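Long-range contacts in small heat shock protein hsp20 family (PDB 4RZK), which probably binds unfolded proteins as a small heat shock chaperone, the chain here being its alpha-crystallin domain: residues A[42-47]-A[57-62]; A[21-26]-A[79-84]; A[27-32]-A[49-54]; A[2-7]-A[53-58]. All blocks are in the same frame, centred on the assembly; numbering follows the deposited sequence.

In the fold
The four contacts trace the beta-sandwich of the alpha-crystallin domain and part of its dimer interface. Contacts 1 and 2 face each other with centres about 11 Å apart: Leu45, Ile47 and Leu62 of contact 1 pack against Val22, Ala24 and Leu84 of contact 2. Contacts 3 and 4, whose centres are about 9 Å apart, share Arg54 and lie at the other end of the hairpin of strands 44-50 and 55-61; Tyr56 of contact 4 packs on Val29 of contact 3. The second subunit touches contacts 2, 3 and 4 but not contact 1, and Glu25 of contact 2 forms salt bridges with Arg7 and Arg54 of that subunit.

Contact 1: residues A[42-47]-A[57-62]; sequences GKKLVI and YKEIDL
Leu45 and Ile47 face Ile60 and Lys58 as hydrogen-bonded pairs of an antiparallel beta hairpin, built from strands 44-50 and 55-61 of the alpha-crystallin domain. Backbone bonds run both ways: Leu45 N donates to Ile60 O at 2.7 Å, and Lys58 N returns a bond to Ile47 O at 3.0 Å. The N-to-C directions of residues 44-47 and 57-61 are 167° apart. The tight side is the face that carries Leu45, Ile47 and Ile60. Ile47 CD1 meets Ile60 CD1 at 4.1 Å, the side chains slanting across each other, while Leu62 turns CD1 to CB of Leu45 at 4.1 Å. Val22 and Ala24 of strand 19-25 cover it; Lys58 shares this face, but its end turns off.

The other face is looser. Val46 is buried there, with CG1 at 4.0 Å from CE1 of Tyr57 and CG2 alongside CB of Glu59, but beyond it charged ends take over. Lys44 lies beside Asp61, pointing the same way, and its NZ reaches Glu59 OE1 only as a long salt bridge of 4.0 Å. The firmer partner of that ammonium is Asn40 OD1, through a hydrogen bond. Glu59 OE2 receives a weak bond from Tyr57 OH. The chemistry thus divides largely by face: hydrophobic packing joins the hairpin to the opposing strands of the sandwich, whereas the long, weak polar links of the outer face probably add little.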
loop_
_atom_site.group_PDB
_atom_site.type_symbol
_atom_site.label_atom_id
_atom_site.label_comp_id
_atom_site.label_asym_id
_atom_site.label_seq_id
_atom_site.Cartn_x
_atom_site.Cartn_y
_atom_site.Cartn_z
ATOM N N GLY A 42 5.160 -5.426 -27.244
ATOM C CA GLY A 42 5.854 -4.637 -26.250
ATOM C C GLY A 42 5.022 -3.768 -25.344
ATOM O O GLY A 42 5.305 -3.636 -24.179
ATOM N N LYS A 43 4.004 -3.149 -25.908
ATOM C CA LYS A 43 3.405 -1.942 -25.370
ATOM C C LYS A 43 2.733 -1.967 -23.996
ATOM O O LYS A 43 2.807 -0.984 -23.274
ATOM C CB LYS A 43 2.476 -1.318 -26.410
ATOM C CG LYS A 43 3.164 -0.313 -27.317
ATOM C CD LYS A 43 3.505 -0.916 -28.668
ATOM C CE LYS A 43 2.305 -0.907 -29.602
ATOM N NZ LYS A 43 2.385 -1.983 -30.628
ATOM N N LYS A 44 2.038 -3.038 -23.647
ATOM C CA LYS A 44 1.201 -3.012 -22.452
ATOM C C LYS A 44 1.534 -4.021 -21.353
ATOM O O LYS A 44 1.771 -5.185 -21.615
ATOM C CB LYS A 44 -0.275 -3.093 -22.851
ATOM C CG LYS A 44 -1.059 -4.239 -22.244
ATOM C CD LYS A 44 -2.491 -4.216 -22.743
ATOM C CE LYS A 44 -2.907 -2.810 -23.132
ATOM N NZ LYS A 44 -4.109 -2.790 -24.005
ATOM N N LEU A 45 1.551 -3.551 -20.114
ATOM C CA LEU A 45 1.824 -4.408 -18.969
ATOM C C LEU A 45 0.600 -4.576 -18.093
ATOM O O LEU A 45 -0.076 -3.622 -17.768
ATOM C CB LEU A 45 2.969 -3.865 -18.130
ATOM C CG LEU A 45 3.189 -4.710 -16.883
ATOM C CD1 LEU A 45 3.907 -5.994 -17.220
ATOM C CD2 LEU A 45 3.941 -3.952 -15.817
ATOM N N VAL A 46 0.329 -5.809 -17.715
ATOM C CA VAL A 46 -0.902 -6.150 -17.017
ATOM C C VAL A 46 -0.661 -6.765 -15.646
ATOM O O VAL A 46 -0.006 -7.799 -15.525
ATOM C CB VAL A 46 -1.751 -7.109 -17.862
ATOM C CG1 VAL A 46 -2.849 -7.747 -17.022
ATOM C CG2 VAL A 46 -2.333 -6.359 -19.045
ATOM N N ILE A 47 -1.205 -6.135 -14.610
ATOM C CA ILE A 47 -1.011 -6.576 -13.231
ATOM C C ILE A 47 -2.297 -6.985 -12.521
ATOM O O ILE A 47 -3.251 -6.234 -12.477
ATOM C CB ILE A 47 -0.366 -5.467 -12.393
ATOM C CG1 ILE A 47 1.031 -5.153 -12.887
ATOM C CG2 ILE A 47 -0.309 -5.868 -10.939
ATOM C CD1 ILE A 47 1.476 -3.763 -12.528
ATOM N N TYR A 57 -6.663 -4.756 -10.275
ATOM C CA TYR A 57 -6.271 -4.985 -11.651
ATOM C C TYR A 57 -5.809 -3.680 -12.258
ATOM O O TYR A 57 -6.455 -2.670 -12.099
ATOM C CB TYR A 57 -7.435 -5.565 -12.445
ATOM C CG TYR A 57 -7.189 -5.727 -13.917
ATOM C CD1 TYR A 57 -6.784 -6.936 -14.445
ATOM C CD2 TYR A 57 -7.387 -4.679 -14.785
ATOM C CE1 TYR A 57 -6.568 -7.087 -15.798
ATOM C CE2 TYR A 57 -7.171 -4.823 -16.133
ATOM C CZ TYR A 57 -6.763 -6.027 -16.630
ATOM O OH TYR A 57 -6.553 -6.153 -17.968
ATOM N N LYS A 58 -4.685 -3.700 -12.954
ATOM C CA LYS A 58 -4.231 -2.526 -13.675
ATOM C C LYS A 58 -3.626 -2.906 -15.005
ATOM O O LYS A 58 -3.001 -3.936 -15.128
ATOM C CB LYS A 58 -3.207 -1.753 -12.859
ATOM C CG LYS A 58 -2.601 -0.576 -13.589
ATOM C CD LYS A 58 -3.460 0.659 -13.449
ATOM C CE LYS A 58 -2.620 1.916 -13.408
ATOM N NZ LYS A 58 -3.335 3.067 -13.999
ATOM N N GLU A 59 -3.809 -2.065 -16.005
ATOM C CA GLU A 59 -3.131 -2.266 -17.263
ATOM C C GLU A 59 -2.441 -0.988 -17.673
ATOM O O GLU A 59 -3.004 0.088 -17.573
ATOM C CB GLU A 59 -4.076 -2.804 -18.326
ATOM C CG GLU A 59 -4.688 -1.786 -19.256
ATOM C CD GLU A 59 -5.719 -2.418 -20.159
ATOM O OE1 GLU A 59 -6.353 -1.694 -20.943
ATOM O OE2 GLU A 59 -5.896 -3.645 -20.073
ATOM N N ILE A 60 -1.194 -1.114 -18.092
ATOM C CA ILE A 60 -0.374 0.031 -18.398
ATOM C C ILE A 60 0.111 -0.008 -19.816
ATOM O O ILE A 60 0.610 -1.021 -20.269
ATOM C CB ILE A 60 0.879 0.053 -17.533
ATOM C CG1 ILE A 60 0.541 0.452 -16.103
ATOM C CG2 ILE A 60 1.891 1.003 -18.130
ATOM C CD1 ILE A 60 0.752 -0.663 -15.112
ATOM N N ASP A 61 -0.007 1.111 -20.508
ATOM C CA ASP A 61 0.540 1.217 -21.836
ATOM C C ASP A 61 1.944 1.725 -21.671
ATOM O O ASP A 61 2.161 2.806 -21.167
ATOM C CB ASP A 61 -0.269 2.206 -22.662
ATOM C CG ASP A 61 -1.736 1.866 -22.697
ATOM O OD1 ASP A 61 -2.124 0.965 -23.460
ATOM O OD2 ASP A 61 -2.510 2.501 -21.961
ATOM N N LEU A 62 2.902 0.927 -22.101
ATOM C CA LEU A 62 4.304 1.254 -21.969
ATOM C C LEU A 62 4.803 2.229 -23.018
ATOM O O LEU A 62 4.315 2.249 -24.132
ATOM C CB LEU A 62 5.124 -0.024 -21.981
ATOM C CG LEU A 62 4.746 -0.999 -20.875
ATOM C CD1 LEU A 62 5.254 -2.390 -21.184
ATOM C CD2 LEU A 62 5.285 -0.515 -19.546
#

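Contact 2: residues A[21-26]-A[79-84]; sequences KVVAEV and VLEITL
Val23 sits against both Glu81 and Val79 where strands 19-25 and 79-85 pair antiparallel in the beta-sandwich of the alpha-crystallin domain. Its two methyls divide the work. CG1 is anti to the backbone N (chi1 168°) and meets CG1 of Val79 at 4.0 Å, the side chains crossing at a slant; CG2 touches CG of Glu81 at 3.6 Å, and there the two chains stand side by side and point the same way. At the next pair on this face, Glu25 and Val79 repeat that alignment, CG of Glu25 lying 4.1 Å from CG2 of Val79.

On the opposite face, Val22, Ala24, Leu80 and Ile82 turn into the sandwich. Ala24 CB lies 4.4 Å from Leu80 CB, and the remainder of the leucine continues to Ile34 and Val36 of strand 34-39. Val22 CG2 crosses Leu84 at its CD1, 4.1 Å away, and both residues also pack on Leu62.

The register behind these orientations rests on two hydrogen-bonded pairs, Val22 with Ile82 and Ala24 with Leu80, each linked by reciprocal backbone bonds. Val22 N to Ile82 O, at 2.8 Å, is nearly straight (168° at the hydrogen). The polar ends find partners beyond the two strands: Thr83 OG1 is hydrogen-bonded to the backbone O of Lys72, and Glu25 OE2 forms salt bridges with NH2 of Arg54 and NH2 of Arg7 of the second subunit.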
loop_
_atom_site.group_PDB
_atom_site.type_symbol
_atom_site.label_atom_id
_atom_site.label_comp_id
_atom_site.label_asym_id
_atom_site.label_seq_id
_atom_site.Cartn_x
_atom_site.Cartn_y
_atom_site.Cartn_z
ATOM N N LYS A 21 10.999 0.758 -15.529
ATOM C CA LYS A 21 10.653 0.271 -14.221
ATOM C C LYS A 21 9.227 0.648 -13.970
ATOM O O LYS A 21 8.867 1.801 -14.100
ATOM C CB LYS A 21 11.574 0.848 -13.146
ATOM C CG LYS A 21 13.006 0.343 -13.217
ATOM C CD LYS A 21 13.869 0.973 -12.138
ATOM C CE LYS A 21 15.295 0.451 -12.195
ATOM N NZ LYS A 21 16.159 1.078 -11.158
ATOM N N VAL A 22 8.410 -0.309 -13.556
ATOM C CA VAL A 22 7.028 -0.015 -13.209
ATOM C C VAL A 22 6.768 -0.279 -11.740
ATOM O O VAL A 22 7.094 -1.330 -11.237
ATOM C CB VAL A 22 6.041 -0.822 -14.054
ATOM C CG1 VAL A 22 4.623 -0.568 -13.586
ATOM C CG2 VAL A 22 6.184 -0.456 -15.513
ATOM N N VAL A 23 6.178 0.688 -11.060
ATOM C CA VAL A 23 5.924 0.568 -9.638
ATOM C C VAL A 23 4.439 0.576 -9.337
ATOM O O VAL A 23 3.729 1.448 -9.781
ATOM C CB VAL A 23 6.572 1.720 -8.874
ATOM C CG1 VAL A 23 6.069 1.758 -7.452
ATOM C CG2 VAL A 23 8.074 1.586 -8.903
ATOM N N ALA A 24 3.984 -0.412 -8.581
ATOM C CA ALA A 24 2.586 -0.532 -8.226
ATOM C C ALA A 24 2.357 -0.760 -6.751
ATOM O O ALA A 24 3.013 -1.578 -6.147
ATOM C CB ALA A 24 1.945 -1.655 -9.028
ATOM N N GLU A 25 1.378 -0.073 -6.197
ATOM C CA GLU A 25 1.020 -0.301 -4.829
ATOM C C GLU A 25 -0.184 -1.168 -4.784
ATOM O O GLU A 25 -1.237 -0.817 -5.269
ATOM C CB GLU A 25 0.638 0.986 -4.183
ATOM C CG GLU A 25 1.700 2.025 -4.231
ATOM C CD GLU A 25 1.382 3.097 -3.256
ATOM O OE1 GLU A 25 0.268 3.105 -2.728
ATOM O OE2 GLU A 25 2.254 3.931 -2.991
ATOM N N VAL A 26 -0.027 -2.298 -4.144
ATOM C CA VAL A 26 -1.109 -3.232 -4.030
ATOM C C VAL A 26 -1.150 -3.796 -2.619
ATOM O O VAL A 26 -0.973 -4.981 -2.427
ATOM C CB VAL A 26 -0.848 -4.380 -4.996
ATOM C CG1 VAL A 26 -1.564 -5.631 -4.549
ATOM C CG2 VAL A 26 -1.221 -3.990 -6.403
ATOM N N VAL A 79 4.304 -2.949 -1.898
ATOM C CA VAL A 79 4.640 -2.246 -3.122
ATOM C C VAL A 79 5.341 -3.125 -4.132
ATOM O O VAL A 79 6.297 -3.791 -3.819
ATOM C CB VAL A 79 5.496 -1.011 -2.852
ATOM C CG1 VAL A 79 6.096 -0.501 -4.141
ATOM C CG2 VAL A 79 4.658 0.067 -2.210
ATOM N N LEU A 80 4.856 -3.110 -5.358
ATOM C CA LEU A 80 5.424 -3.962 -6.368
ATOM C C LEU A 80 6.232 -3.155 -7.354
ATOM O O LEU A 80 5.767 -2.189 -7.915
ATOM C CB LEU A 80 4.333 -4.748 -7.079
ATOM C CG LEU A 80 4.780 -5.772 -8.110
ATOM C CD1 LEU A 80 5.000 -7.126 -7.475
ATOM C CD2 LEU A 80 3.739 -5.881 -9.201
ATOM N N GLU A 81 7.472 -3.572 -7.528
ATOM C CA GLU A 81 8.392 -2.940 -8.430
ATOM C C GLU A 81 8.822 -3.989 -9.418
ATOM O O GLU A 81 9.312 -5.031 -9.036
ATOM C CB GLU A 81 9.605 -2.482 -7.649
ATOM C CG GLU A 81 10.232 -1.196 -8.128
ATOM C CD GLU A 81 11.384 -0.766 -7.256
ATOM O OE1 GLU A 81 12.459 -1.367 -7.363
ATOM O OE2 GLU A 81 11.216 0.169 -6.459
ATOM N N ILE A 82 8.643 -3.717 -10.696
ATOM C CA ILE A 82 9.069 -4.648 -11.711
ATOM C C ILE A 82 9.910 -3.938 -12.746
ATOM O O ILE A 82 9.624 -2.821 -13.119
ATOM C CB ILE A 82 7.879 -5.317 -12.388
ATOM C CG1 ILE A 82 7.981 -5.152 -13.887
ATOM C CG2 ILE A 82 6.577 -4.734 -11.882
ATOM C CD1 ILE A 82 7.994 -6.470 -14.616
ATOM N N THR A 83 10.961 -4.598 -13.201
ATOM C CA THR A 83 11.872 -3.993 -14.147
ATOM C C THR A 83 11.783 -4.684 -15.487
ATOM O O THR A 83 11.867 -5.898 -15.572
ATOM C CB THR A 83 13.314 -4.053 -13.637
ATOM O OG1 THR A 83 13.343 -4.704 -12.365
ATOM C CG2 THR A 83 13.859 -2.664 -13.482
ATOM N N LEU A 84 11.617 -3.894 -16.535
ATOM C CA LEU A 84 11.375 -4.422 -17.861
ATOM C C LEU A 84 12.471 -4.012 -18.806
ATOM O O LEU A 84 13.049 -2.946 -18.663
ATOM C CB LEU A 84 10.056 -3.897 -18.398
ATOM C CG LEU A 84 8.814 -4.099 -17.550
ATOM C CD1 LEU A 84 7.696 -3.240 -18.098
ATOM C CD2 LEU A 84 8.409 -5.557 -17.550
#

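Contact 3: residues A[27-32]-A[49-54]; sequences PGVNKE and AKSEDR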
loop_
_atom_site.group_PDB
_atom_site.type_symbol
_atom_site.label_atom_id
_atom_site.label_comp_id
_atom_site.label_asym_id
_atom_site.label_seq_id
_atom_site.Cartn_x
_atom_site.Cartn_y
_atom_site.Cartn_z
ATOM N N PRO A 27 -1.399 -2.965 -1.620
ATOM C CA PRO A 27 -1.320 -3.498 -0.264
ATOM C C PRO A 27 -2.524 -4.363 0.110
ATOM O O PRO A 27 -3.629 -4.150 -0.387
ATOM C CB PRO A 27 -1.252 -2.243 0.595
ATOM C CG PRO A 27 -1.958 -1.211 -0.199
ATOM C CD PRO A 27 -1.686 -1.518 -1.632
ATOM N N GLY A 28 -2.275 -5.331 0.989
ATOM C CA GLY A 28 -3.280 -6.253 1.445
ATOM C C GLY A 28 -2.941 -7.621 0.931
ATOM O O GLY A 28 -3.229 -8.632 1.556
ATOM N N VAL A 29 -2.281 -7.641 -0.209
ATOM C CA VAL A 29 -2.133 -8.846 -0.987
ATOM C C VAL A 29 -0.782 -9.504 -0.763
ATOM O O VAL A 29 0.222 -8.823 -0.669
ATOM C CB VAL A 29 -2.342 -8.516 -2.472
ATOM C CG1 VAL A 29 -2.001 -9.681 -3.334
ATOM C CG2 VAL A 29 -3.777 -8.089 -2.700
ATOM N N ASN A 30 -0.764 -10.826 -0.647
ATOM C CA ASN A 30 0.489 -11.561 -0.524
ATOM C C ASN A 30 1.131 -11.698 -1.895
ATOM O O ASN A 30 0.442 -11.585 -2.907
ATOM C CB ASN A 30 0.269 -12.945 0.092
ATOM C CG ASN A 30 -0.201 -12.883 1.523
ATOM O OD1 ASN A 30 0.553 -12.514 2.406
ATOM N ND2 ASN A 30 -1.450 -13.264 1.761
ATOM N N LYS A 31 2.434 -11.962 -1.945
ATOM C CA LYS A 31 3.141 -11.908 -3.220
ATOM C C LYS A 31 2.714 -13.018 -4.205
ATOM O O LYS A 31 2.664 -12.788 -5.425
ATOM C CB LYS A 31 4.664 -11.942 -2.994
ATOM C CG LYS A 31 5.237 -13.267 -2.520
ATOM C CD LYS A 31 6.744 -13.277 -2.711
ATOM C CE LYS A 31 7.385 -14.577 -2.251
ATOM N NZ LYS A 31 8.834 -14.580 -2.610
ATOM N N GLU A 32 2.386 -14.199 -3.695
ATOM C CA GLU A 32 1.944 -15.289 -4.563
ATOM C C GLU A 32 0.581 -14.988 -5.179
ATOM O O GLU A 32 0.209 -15.575 -6.193
ATOM C CB GLU A 32 1.890 -16.625 -3.812
ATOM C CG GLU A 32 1.675 -16.534 -2.325
ATOM C CD GLU A 32 2.915 -16.042 -1.606
ATOM O OE1 GLU A 32 3.945 -16.765 -1.607
ATOM O OE2 GLU A 32 2.870 -14.910 -1.070
ATOM N N ALA A 49 -3.776 -8.523 -8.827
ATOM C CA ALA A 49 -3.544 -8.889 -7.440
ATOM C C ALA A 49 -4.827 -9.259 -6.729
ATOM O O ALA A 49 -5.782 -8.517 -6.766
ATOM C CB ALA A 49 -2.853 -7.759 -6.713
ATOM N N LYS A 50 -4.849 -10.419 -6.089
ATOM C CA LYS A 50 -6.050 -10.906 -5.417
ATOM C C LYS A 50 -5.850 -11.356 -3.976
ATOM O O LYS A 50 -4.933 -12.085 -3.663
ATOM C CB LYS A 50 -6.665 -12.051 -6.212
ATOM C CG LYS A 50 -8.047 -11.762 -6.749
ATOM C CD LYS A 50 -8.161 -12.219 -8.188
ATOM C CE LYS A 50 -8.802 -11.154 -9.051
ATOM N NZ LYS A 50 -10.272 -11.109 -8.838
ATOM N N SER A 51 -6.740 -10.931 -3.105
ATOM C CA SER A 51 -6.732 -11.365 -1.726
ATOM C C SER A 51 -8.160 -11.195 -1.268
ATOM O O SER A 51 -8.927 -10.537 -1.939
ATOM C CB SER A 51 -5.763 -10.533 -0.901
ATOM O OG SER A 51 -6.445 -9.717 0.015
ATOM N N GLU A 52 -8.552 -11.810 -0.166
ATOM C CA GLU A 52 -9.956 -11.773 0.188
ATOM C C GLU A 52 -10.459 -10.373 0.445
ATOM O O GLU A 52 -11.507 -9.980 -0.033
ATOM C CB GLU A 52 -10.175 -12.569 1.464
ATOM C CG GLU A 52 -10.423 -14.043 1.254
ATOM C CD GLU A 52 -10.943 -14.701 2.502
ATOM O OE1 GLU A 52 -12.151 -14.584 2.763
ATOM O OE2 GLU A 52 -10.144 -15.319 3.223
ATOM N N ASP A 53 -9.712 -9.619 1.222
ATOM C CA ASP A 53 -10.081 -8.251 1.503
ATOM C C ASP A 53 -9.972 -7.294 0.330
ATOM O O ASP A 53 -10.833 -6.455 0.142
ATOM C CB ASP A 53 -9.328 -7.747 2.718
ATOM C CG ASP A 53 -9.615 -8.571 3.941
ATOM O OD1 ASP A 53 -10.736 -8.478 4.461
ATOM O OD2 ASP A 53 -8.728 -9.324 4.373
ATOM N N ARG A 54 -8.913 -7.421 -0.455
ATOM C CA ARG A 54 -8.625 -6.472 -1.518
ATOM C C ARG A 54 -8.271 -7.112 -2.849
ATOM O O ARG A 54 -7.513 -8.057 -2.891
ATOM C CB ARG A 54 -7.518 -5.526 -1.067
ATOM C CG ARG A 54 -8.048 -4.338 -0.297
ATOM C CD ARG A 54 -6.988 -3.683 0.547
ATOM N NE ARG A 54 -6.975 -4.216 1.895
ATOM C CZ ARG A 54 -7.405 -3.553 2.951
ATOM N NH1 ARG A 54 -7.363 -4.107 4.143
ATOM N NH2 ARG A 54 -7.881 -2.336 2.808
#
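Gly28 and Val29 run past Ser51 and Arg54 without any backbone hydrogen bond between the two segments; the nearest CA atoms, those of Val29 and Ser51, are 5.3 Å apart. Gly28 has a positive phi (113°) that suits glycine, since a CB would be pressed against the carbonyl O of Pro27 and would also meet NE of Arg54. Facing it, residues 51-54 turn back on themselves, with weak bonds from Ser51 N to Arg54 O and from Arg54 N to Ser51 OG.

Val29 carries most of the side-chain contact. With CG1 anti to the backbone N (chi1 172°), that methyl lies 4.0 Å from Ala49 CB, while CG2 meets Ser51 CB at 3.6 Å and Arg54 O at 3.7 Å; Val29 also packs on Tyr56. The loop between strands 19-25 and 34-39 is thereby laid over the turn of the hairpin formed by strands 44-50 and 55-61, at the dimer interface of the alpha-crystallin domain. An alanine in place of Val29 would probably open a gap between this loop and Ala49, Ser51 and Tyr56. Arg54 brings CD to 3.5 Å from Pro27 O, and then reaches on to Glu25 of the second subunit.

Contact 4: residues A[2-7]-A[53-58]; sequences MISEER and DRQYYK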
loop_
_atom_site.group_PDB
_atom_site.type_symbol
_atom_site.label_atom_id
_atom_site.label_comp_id
_atom_site.label_asym_id
_atom_site.label_seq_id
_atom_site.Cartn_x
_atom_site.Cartn_y
_atom_site.Cartn_z
ATOM N N MET A 2 -19.675 -8.063 3.305
ATOM C CA MET A 2 -18.381 -8.373 2.732
ATOM C C MET A 2 -18.454 -8.217 1.231
ATOM O O MET A 2 -18.667 -9.181 0.511
ATOM C CB MET A 2 -18.003 -9.801 3.071
ATOM C CG MET A 2 -19.180 -10.761 3.047
ATOM S SD MET A 2 -19.284 -11.720 1.526
ATOM C CE MET A 2 -17.913 -12.849 1.736
ATOM N N ILE A 3 -18.270 -6.997 0.760
ATOM C CA ILE A 3 -18.476 -6.699 -0.638
ATOM C C ILE A 3 -17.175 -6.455 -1.361
ATOM O O ILE A 3 -16.365 -5.664 -0.935
ATOM C CB ILE A 3 -19.359 -5.458 -0.796
ATOM C CG1 ILE A 3 -20.716 -5.693 -0.149
ATOM C CG2 ILE A 3 -19.542 -5.122 -2.256
ATOM C CD1 ILE A 3 -21.525 -4.431 0.031
ATOM N N SER A 4 -16.995 -7.140 -2.474
ATOM C CA SER A 4 -15.794 -7.011 -3.260
ATOM C C SER A 4 -15.968 -5.938 -4.288
ATOM O O SER A 4 -16.946 -5.922 -5.001
ATOM C CB SER A 4 -15.511 -8.314 -3.993
ATOM O OG SER A 4 -15.555 -9.416 -3.121
ATOM N N GLU A 5 -15.019 -5.028 -4.358
ATOM C CA GLU A 5 -14.897 -4.156 -5.499
ATOM C C GLU A 5 -13.463 -4.156 -5.971
ATOM O O GLU A 5 -12.567 -3.909 -5.198
ATOM C CB GLU A 5 -15.320 -2.751 -5.135
ATOM C CG GLU A 5 -15.647 -1.900 -6.334
ATOM C CD GLU A 5 -15.889 -0.474 -5.955
ATOM O OE1 GLU A 5 -15.622 -0.132 -4.796
ATOM O OE2 GLU A 5 -16.333 0.302 -6.806
ATOM N N GLU A 6 -13.248 -4.407 -7.248
ATOM C CA GLU A 6 -11.920 -4.339 -7.820
ATOM C C GLU A 6 -11.437 -2.901 -7.819
ATOM O O GLU A 6 -12.216 -1.985 -8.005
ATOM C CB GLU A 6 -11.950 -4.881 -9.238
ATOM C CG GLU A 6 -10.595 -5.223 -9.811
ATOM C CD GLU A 6 -10.661 -6.349 -10.810
ATOM O OE1 GLU A 6 -10.939 -6.074 -11.983
ATOM O OE2 GLU A 6 -10.436 -7.503 -10.423
ATOM N N ARG A 7 -10.145 -2.707 -7.616
ATOM C CA ARG A 7 -9.583 -1.373 -7.500
ATOM C C ARG A 7 -8.432 -1.198 -8.455
ATOM O O ARG A 7 -7.780 -2.149 -8.810
ATOM C CB ARG A 7 -9.077 -1.137 -6.081
ATOM C CG ARG A 7 -10.155 -0.887 -5.053
ATOM C CD ARG A 7 -9.615 -1.120 -3.667
ATOM N NE ARG A 7 -8.542 -0.194 -3.354
ATOM C CZ ARG A 7 -7.913 -0.163 -2.195
ATOM N NH1 ARG A 7 -8.262 -0.995 -1.244
ATOM N NH2 ARG A 7 -6.949 0.701 -1.989
ATOM N N ASP A 53 -9.712 -9.619 1.222
ATOM C CA ASP A 53 -10.081 -8.251 1.503
ATOM C C ASP A 53 -9.972 -7.294 0.330
ATOM O O ASP A 53 -10.833 -6.455 0.142
ATOM C CB ASP A 53 -9.328 -7.747 2.718
ATOM C CG ASP A 53 -9.615 -8.571 3.941
ATOM O OD1 ASP A 53 -10.736 -8.478 4.461
ATOM O OD2 ASP A 53 -8.728 -9.324 4.373
ATOM N N ARG A 54 -8.913 -7.421 -0.455
ATOM C CA ARG A 54 -8.625 -6.472 -1.518
ATOM C C ARG A 54 -8.271 -7.112 -2.849
ATOM O O ARG A 54 -7.513 -8.057 -2.891
ATOM C CB ARG A 54 -7.518 -5.526 -1.067
ATOM C CG ARG A 54 -8.048 -4.338 -0.297
ATOM C CD ARG A 54 -6.988 -3.683 0.547
ATOM N NE ARG A 54 -6.975 -4.216 1.895
ATOM C CZ ARG A 54 -7.405 -3.553 2.951
ATOM N NH1 ARG A 54 -7.363 -4.107 4.143
ATOM N NH2 ARG A 54 -7.881 -2.336 2.808
ATOM N N GLN A 55 -8.830 -6.597 -3.935
ATOM C CA GLN A 55 -8.478 -7.080 -5.260
ATOM C C GLN A 55 -8.118 -5.952 -6.237
ATOM O O GLN A 55 -8.813 -4.964 -6.297
ATOM C CB GLN A 55 -9.577 -7.997 -5.809
ATOM C CG GLN A 55 -11.011 -7.576 -5.518
ATOM C CD GLN A 55 -11.473 -7.919 -4.124
ATOM O OE1 GLN A 55 -11.325 -9.038 -3.669
ATOM N NE2 GLN A 55 -12.041 -6.948 -3.443
ATOM N N TYR A 56 -7.024 -6.099 -6.973
ATOM C CA TYR A 56 -6.577 -5.060 -7.891
ATOM C C TYR A 56 -6.351 -5.583 -9.290
ATOM O O TYR A 56 -5.911 -6.695 -9.467
ATOM C CB TYR A 56 -5.266 -4.432 -7.435
ATOM C CG TYR A 56 -5.151 -4.051 -5.986
ATOM C CD1 TYR A 56 -5.214 -2.735 -5.598
ATOM C CD2 TYR A 56 -4.924 -4.999 -5.018
ATOM C CE1 TYR A 56 -5.087 -2.376 -4.279
ATOM C CE2 TYR A 56 -4.794 -4.646 -3.701
ATOM C CZ TYR A 56 -4.879 -3.332 -3.341
ATOM O OH TYR A 56 -4.747 -2.970 -2.029
ATOM N N TYR A 57 -6.663 -4.756 -10.275
ATOM C CA TYR A 57 -6.271 -4.985 -11.651
ATOM C C TYR A 57 -5.809 -3.680 -12.258
ATOM O O TYR A 57 -6.455 -2.670 -12.099
ATOM C CB TYR A 57 -7.435 -5.565 -12.445
ATOM C CG TYR A 57 -7.189 -5.727 -13.917
ATOM C CD1 TYR A 57 -6.784 -6.936 -14.445
ATOM C CD2 TYR A 57 -7.387 -4.679 -14.785
ATOM C CE1 TYR A 57 -6.568 -7.087 -15.798
ATOM C CE2 TYR A 57 -7.171 -4.823 -16.133
ATOM C CZ TYR A 57 -6.763 -6.027 -16.630
ATOM O OH TYR A 57 -6.553 -6.153 -17.968
ATOM N N LYS A 58 -4.685 -3.700 -12.954
ATOM C CA LYS A 58 -4.231 -2.526 -13.675
ATOM C C LYS A 58 -3.626 -2.906 -15.005
ATOM O O LYS A 58 -3.001 -3.936 -15.128
ATOM C CB LYS A 58 -3.207 -1.753 -12.859
ATOM C CG LYS A 58 -2.601 -0.576 -13.589
ATOM C CD LYS A 58 -3.460 0.659 -13.449
ATOM C CE LYS A 58 -2.620 1.916 -13.408
ATOM N NZ LYS A 58 -3.335 3.067 -13.999
#
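Arg7, at the weakly bonded start of strand 6-16, pairs in parallel with Tyr56: its N donates to Gln55 O at 2.9 Å, and its O accepts from Tyr57 N at 3.2 Å. The Arg7 side chain runs beside Tyr56, pointing the same way, so that CE1 of the tyrosine lies 4.1 Å above the centre of one guanidinium face, with ring and guanidinium planes 50° apart. NH1 of Arg7 touches CD of Arg54 at 3.5 Å. The two like charges are close, but both are paired with Glu25 of the second subunit, which probably offsets their repulsion.

On the other face Glu6 crosses Tyr57, its OE1 3.6 Å from CB of Tyr57. Gln55 bends at chi2 (-79°), bringing CD to 4.1 Å from Ser4 CB; its CG is 4.0 Å from Glu5 O. An alanine here would probably leave Ser4 and Glu5 without this side-chain support and freer to move.

Further out, Tyr56 packs on Pro9, Val26 and Val29, and its OH probably bonds to Pro27 O. Strand 55-61 lies between strand 44-50, bonded through Ala49 to Tyr56, and the start of strand 6-16.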